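Local coordinates for ABC transporter, periplasmic solute-binding protein (Rhizobium meliloti, PDB 4WED) that is probably a periplasmic solute-binding component of an ABC transporter, perhaps for peptides, nickel or haem, at residues L438-N443 / N455-I460; D428-L433 / P473-V478. All coordinates share one frame; numbering follows the deposited sequence.

Contact 1: residues L438-N443 / N455-I460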
loop_
_atom_site.group_PDB
_atom_site.type_symbol
_atom_site.label_atom_id
_atom_site.label_comp_id
_atom_site.label_asym_id
_atom_site.label_seq_id
_atom_site.Cartn_x
_atom_site.Cartn_y
_atom_site.Cartn_z
ATOM N N LEU A 438 -9.618 13.124 7.947
ATOM C CA LEU A 438 -9.625 14.030 9.091
ATOM C C LEU A 438 -9.600 15.501 8.616
ATOM O O LEU A 438 -8.633 15.923 7.974
ATOM C CB LEU A 438 -8.429 13.725 10.018
ATOM C CG LEU A 438 -8.301 14.452 11.409
ATOM C CD1 LEU A 438 -9.223 13.930 12.496
ATOM C CD2 LEU A 438 -6.889 14.329 11.929
ATOM N N SER A 439 -10.651 16.272 8.923
ATOM C CA SER A 439 -10.677 17.729 8.607
ATOM C C SER A 439 -9.411 18.473 8.988
ATOM O O SER A 439 -8.877 19.214 8.183
ATOM C CB SER A 439 -11.831 18.465 9.301
ATOM O OG SER A 439 -13.034 18.303 8.591
ATOM N N THR A 440 -8.970 18.305 10.235
ATOM C CA THR A 440 -7.894 19.107 10.788
ATOM C C THR A 440 -6.541 18.819 10.126
ATOM O O THR A 440 -5.702 19.680 10.091
ATOM C CB THR A 440 -7.809 18.932 12.317
ATOM O OG1 THR A 440 -7.704 17.548 12.643
ATOM C CG2 THR A 440 -9.044 19.497 12.987
ATOM N N PHE A 441 -6.348 17.633 9.555
ATOM C CA PHE A 441 -5.106 17.312 8.823
ATOM C C PHE A 441 -5.156 17.867 7.401
ATOM O O PHE A 441 -5.988 17.461 6.597
ATOM C CB PHE A 441 -4.851 15.800 8.798
ATOM C CG PHE A 441 -3.511 15.409 8.191
ATOM C CD1 PHE A 441 -3.367 15.280 6.805
ATOM C CD2 PHE A 441 -2.393 15.141 9.007
ATOM C CE1 PHE A 441 -2.155 14.910 6.250
ATOM C CE2 PHE A 441 -1.174 14.772 8.441
ATOM C CZ PHE A 441 -1.057 14.657 7.068
ATOM N N LYS A 442 -4.242 18.781 7.097
ATOM C CA LYS A 442 -4.337 19.596 5.892
ATOM C C LYS A 442 -3.007 19.614 5.134
ATOM O O LYS A 442 -2.131 20.420 5.442
ATOM C CB LYS A 442 -4.761 21.017 6.293
ATOM N N ASN A 443 -2.846 18.724 4.154
ATOM C CA ASN A 443 -1.596 18.692 3.377
ATOM C C ASN A 443 -1.770 19.072 1.904
ATOM O O ASN A 443 -2.617 18.511 1.196
ATOM C CB ASN A 443 -0.899 17.333 3.481
ATOM C CG ASN A 443 0.599 17.421 3.202
ATOM O OD1 ASN A 443 1.099 18.414 2.655
ATOM N ND2 ASN A 443 1.324 16.377 3.582
ATOM N N ASN A 455 -18.780 15.321 13.199
ATOM C CA ASN A 455 -19.173 13.900 13.323
ATOM C C ASN A 455 -18.081 12.881 13.169
ATOM O O ASN A 455 -18.071 11.888 13.908
ATOM C CB ASN A 455 -20.291 13.582 12.354
ATOM C CG ASN A 455 -21.546 14.369 12.662
ATOM O OD1 ASN A 455 -21.911 15.298 11.932
ATOM N ND2 ASN A 455 -22.194 14.030 13.776
ATOM N N LEU A 456 -17.188 13.092 12.199
ATOM C CA LEU A 456 -16.188 12.092 11.868
ATOM C C LEU A 456 -14.847 12.313 12.562
ATOM O O LEU A 456 -14.176 11.357 12.994
ATOM C CB LEU A 456 -15.944 12.096 10.375
ATOM C CG LEU A 456 -15.074 10.965 9.825
ATOM C CD1 LEU A 456 -15.589 9.605 10.261
ATOM C CD2 LEU A 456 -14.981 11.020 8.298
ATOM N N ASP A 457 -14.422 13.562 12.628
ATOM C CA ASP A 457 -13.155 13.850 13.272
ATOM C C ASP A 457 -13.068 13.186 14.631
ATOM O O ASP A 457 -12.137 12.434 14.887
ATOM C CB ASP A 457 -12.898 15.356 13.345
ATOM C CG ASP A 457 -12.464 15.923 11.986
ATOM O OD1 ASP A 457 -12.325 15.142 10.976
ATOM O OD2 ASP A 457 -12.275 17.147 11.922
ATOM N N PRO A 458 -14.068 13.391 15.473
ATOM C CA PRO A 458 -13.985 12.782 16.792
ATOM C C PRO A 458 -13.733 11.286 16.764
ATOM O O PRO A 458 -13.048 10.749 17.609
ATOM C CB PRO A 458 -15.356 13.094 17.397
ATOM C CG PRO A 458 -15.747 14.372 16.763
ATOM C CD PRO A 458 -15.238 14.278 15.352
ATOM N N LEU A 459 -14.280 10.613 15.781
ATOM C CA LEU A 459 -14.172 9.167 15.713
ATOM C C LEU A 459 -12.804 8.807 15.196
ATOM O O LEU A 459 -12.187 7.847 15.671
ATOM C CB LEU A 459 -15.235 8.617 14.770
ATOM C CG LEU A 459 -16.673 8.989 15.127
ATOM C CD1 LEU A 459 -17.594 8.588 13.967
ATOM C CD2 LEU A 459 -17.072 8.320 16.442
ATOM N N ILE A 460 -12.307 9.580 14.239
ATOM C CA ILE A 460 -10.928 9.337 13.764
ATOM C C ILE A 460 -9.909 9.580 14.879
ATOM O O ILE A 460 -9.049 8.718 15.118
ATOM C CB ILE A 460 -10.567 10.150 12.500
ATOM C CG1 ILE A 460 -11.484 9.752 11.329
ATOM C CG2 ILE A 460 -9.105 9.909 12.103
ATOM C CD1 ILE A 460 -11.368 10.675 10.132
#

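Contact 2: residues D428-L433 / P473-V478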
loop_
_atom_site.group_PDB
_atom_site.type_symbol
_atom_site.label_atom_id
_atom_site.label_comp_id
_atom_site.label_asym_id
_atom_site.label_seq_id
_atom_site.Cartn_x
_atom_site.Cartn_y
_atom_site.Cartn_z
ATOM N N ASP A 428 -1.511 1.917 5.909
ATOM C CA ASP A 428 -2.959 1.995 6.107
ATOM C C ASP A 428 -3.317 1.084 7.249
ATOM O O ASP A 428 -2.648 0.092 7.452
ATOM C CB ASP A 428 -3.742 1.560 4.825
ATOM C CG ASP A 428 -3.966 2.691 3.862
ATOM O OD1 ASP A 428 -3.809 3.842 4.283
ATOM O OD2 ASP A 428 -4.231 2.443 2.665
ATOM N N PRO A 429 -4.416 1.365 7.949
ATOM C CA PRO A 429 -5.466 2.307 7.501
ATOM C C PRO A 429 -5.291 3.732 7.944
ATOM O O PRO A 429 -5.950 4.622 7.392
ATOM C CB PRO A 429 -6.741 1.716 8.123
ATOM C CG PRO A 429 -6.260 0.933 9.298
ATOM C CD PRO A 429 -4.944 0.356 8.897
ATOM N N PHE A 430 -4.389 3.970 8.903
ATOM C CA PHE A 430 -4.317 5.292 9.507
ATOM C C PHE A 430 -3.811 6.365 8.572
ATOM O O PHE A 430 -4.286 7.510 8.659
ATOM C CB PHE A 430 -3.532 5.264 10.823
ATOM C CG PHE A 430 -4.291 4.614 11.954
ATOM C CD1 PHE A 430 -5.502 5.150 12.395
ATOM C CD2 PHE A 430 -3.812 3.462 12.584
ATOM C CE1 PHE A 430 -6.223 4.548 13.449
ATOM C CE2 PHE A 430 -4.506 2.863 13.638
ATOM C CZ PHE A 430 -5.727 3.398 14.067
ATOM N N GLY A 431 -2.886 6.014 7.671
ATOM C CA GLY A 431 -2.345 6.990 6.705
ATOM C C GLY A 431 -3.449 7.600 5.862
ATOM O O GLY A 431 -3.539 8.807 5.732
ATOM N N SER A 432 -4.321 6.756 5.319
ATOM C CA SER A 432 -5.394 7.217 4.446
ATOM C C SER A 432 -6.529 7.843 5.207
ATOM O O SER A 432 -7.069 8.857 4.778
ATOM C CB SER A 432 -5.953 6.056 3.616
ATOM O OG SER A 432 -4.956 5.536 2.744
ATOM N N LEU A 433 -6.903 7.227 6.321
ATOM C CA LEU A 433 -7.931 7.781 7.163
ATOM C C LEU A 433 -7.619 9.194 7.582
ATOM O O LEU A 433 -8.452 10.086 7.473
ATOM C CB LEU A 433 -8.093 6.958 8.433
ATOM C CG LEU A 433 -9.016 5.766 8.280
ATOM C CD1 LEU A 433 -9.229 5.096 9.631
ATOM C CD2 LEU A 433 -10.367 6.168 7.671
ATOM N N PRO A 473 -12.418 -2.084 17.847
ATOM C CA PRO A 473 -13.740 -1.512 18.016
ATOM C C PRO A 473 -13.723 0.011 17.962
ATOM O O PRO A 473 -14.750 0.605 17.689
ATOM C CB PRO A 473 -14.166 -1.998 19.429
ATOM C CG PRO A 473 -12.889 -2.117 20.169
ATOM C CD PRO A 473 -11.894 -2.598 19.136
ATOM N N THR A 474 -12.595 0.660 18.241
ATOM C CA THR A 474 -12.606 2.126 18.140
ATOM C C THR A 474 -12.643 2.473 16.645
ATOM O O THR A 474 -13.482 3.266 16.192
ATOM C CB THR A 474 -11.420 2.801 18.854
ATOM O OG1 THR A 474 -11.340 2.300 20.192
ATOM C CG2 THR A 474 -11.613 4.314 18.908
ATOM N N ILE A 475 -11.771 1.836 15.880
ATOM C CA ILE A 475 -11.739 2.104 14.450
ATOM C C ILE A 475 -13.011 1.594 13.748
ATOM O O ILE A 475 -13.406 2.154 12.732
ATOM C CB ILE A 475 -10.488 1.529 13.785
ATOM C CG1 ILE A 475 -10.156 2.329 12.533
ATOM C CG2 ILE A 475 -10.686 0.055 13.457
ATOM C CD1 ILE A 475 -8.770 2.078 12.005
ATOM N N GLN A 476 -13.667 0.575 14.312
ATOM C CA GLN A 476 -14.884 0.063 13.701
ATOM C C GLN A 476 -15.946 1.153 13.617
ATOM O O GLN A 476 -16.777 1.150 12.729
ATOM C CB GLN A 476 -15.421 -1.144 14.470
ATOM C CG GLN A 476 -16.615 -1.823 13.807
ATOM C CD GLN A 476 -16.352 -2.219 12.365
ATOM O OE1 GLN A 476 -15.423 -2.966 12.090
ATOM N NE2 GLN A 476 -17.160 -1.697 11.430
ATOM N N LYS A 477 -15.894 2.101 14.535
ATOM C CA LYS A 477 -16.870 3.174 14.581
ATOM C C LYS A 477 -16.653 4.170 13.453
ATOM O O LYS A 477 -17.614 4.748 12.932
ATOM C CB LYS A 477 -16.817 3.913 15.914
ATOM C CG LYS A 477 -16.987 3.037 17.147
ATOM C CD LYS A 477 -16.940 3.904 18.386
ATOM C CE LYS A 477 -18.268 4.627 18.581
ATOM N NZ LYS A 477 -18.144 5.741 19.555
ATOM N N VAL A 478 -15.400 4.384 13.066
ATOM C CA VAL A 478 -15.157 5.193 11.866
ATOM C C VAL A 478 -15.880 4.534 10.673
ATOM O O VAL A 478 -16.642 5.190 9.970
ATOM C CB VAL A 478 -13.657 5.409 11.599
ATOM C CG1 VAL A 478 -13.431 6.135 10.262
ATOM C CG2 VAL A 478 -13.041 6.206 12.733
#

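Contact 1: residues L438-N443 / N455-I460
The D457 carboxylate is the flat group on which L438 and S439 converge, each from its own direction. L438 CD1 lies over one face, 3.8 Å from D457 CG, and the two side chains cross at about a right angle. T440 CG2 approaches more distantly from the same face. At the rim between the two oxygens sits S439. Its backbone N donates to D457 OD1 over 2.9 Å, on the syn side. The donor stands 20° out of the carboxylate plane, and the N-H...O angle is 151°. S439 CB is pressed against the other oxygen, D457 OD2, at a close 3.0 Å.

L438 CG stands anti to its backbone N (chi1 -173°). Besides the carboxylate, L438 CD1 touches the helix, where I460 CB is 4.0 Å away from it. I460 CD1 returns to the backbone, 3.7 Å from L438 N. Next to this cluster, K448 NZ hydrogen-bonds L438 O and F441 O, while T451 and P453 touch the S439 side chain.

The pairing ties the exit of helix 430-437 to the first turn of helix 457-465. A buried acid thus takes up an amide just beyond a helix end; the S439 N-H and the amino end of D457's own helix would be expected to favour the ionised form.

Contact 2: residues D428-L433 / P473-V478
P429, F430 and L433 all touch I475 CD1 in this helix-helix packing, where the start of helix 430-437 faces the first half of helix 471-485 within the periplasmic binding protein fold. No hydrogen bond crosses between the two segments, and every residue that touches is buried and apolar. I475 CG1 is anti to the backbone N (chi1 -154°) and CD1 continues the extended chain (chi2 165°), which carries the methyl to the facing helix. There, P429 CG meets I475 CD1 at 3.9 Å, with the proline ring and the isoleucine chain crossing at about a right angle. The F430 ring is met obliquely: CE1 is 3.8 Å from I475 CD1, with CZ just behind. L433 crosses the isoleucine at a slant, its CD1 also 3.9 Å from I475 CD1. One turn further along, the other branch of the leucine takes a separate partner: L433 CD2 and V478 CG1 reach toward each other, tip to tip, 4.0 Å apart.

Other elements close in around this layer. Helix 457-465 supplies A463 and T464 to F430 and L459 to V478, whereas F321 lies against P429.

Behind the apolar residues, the turn that presents them is braced by D428, which precedes P429 through a cis peptide bond. D428 OD2 takes the amide of G424, and S432 OG accepts from Y423 N. Two donors from a single residue grip D428 OD1: S432 N at 3.1 Å, and S432 OG on the syn side at 2.6 Å, 21° out of the carboxylate plane.

In the fold
Contact 2 uses the opening turn of helix 430-437, contact 1 the chain that leaves it. Helix 457-465 bridges them, since L459 O and I460 N lie against V478 CG2 while I460 CD1 also approaches L433 O, so the three successive helices form one packed unit. The centres are about 11 Å apart. Contact 2 is fully buried and wholly apolar across its interface, whereas contact 1 is partly buried, further from the centre of the chain, and built around a carboxylate. Each contains an aspartate that accepts a backbone N-H: from within its own segment in contact 2, from across the segments in contact 1.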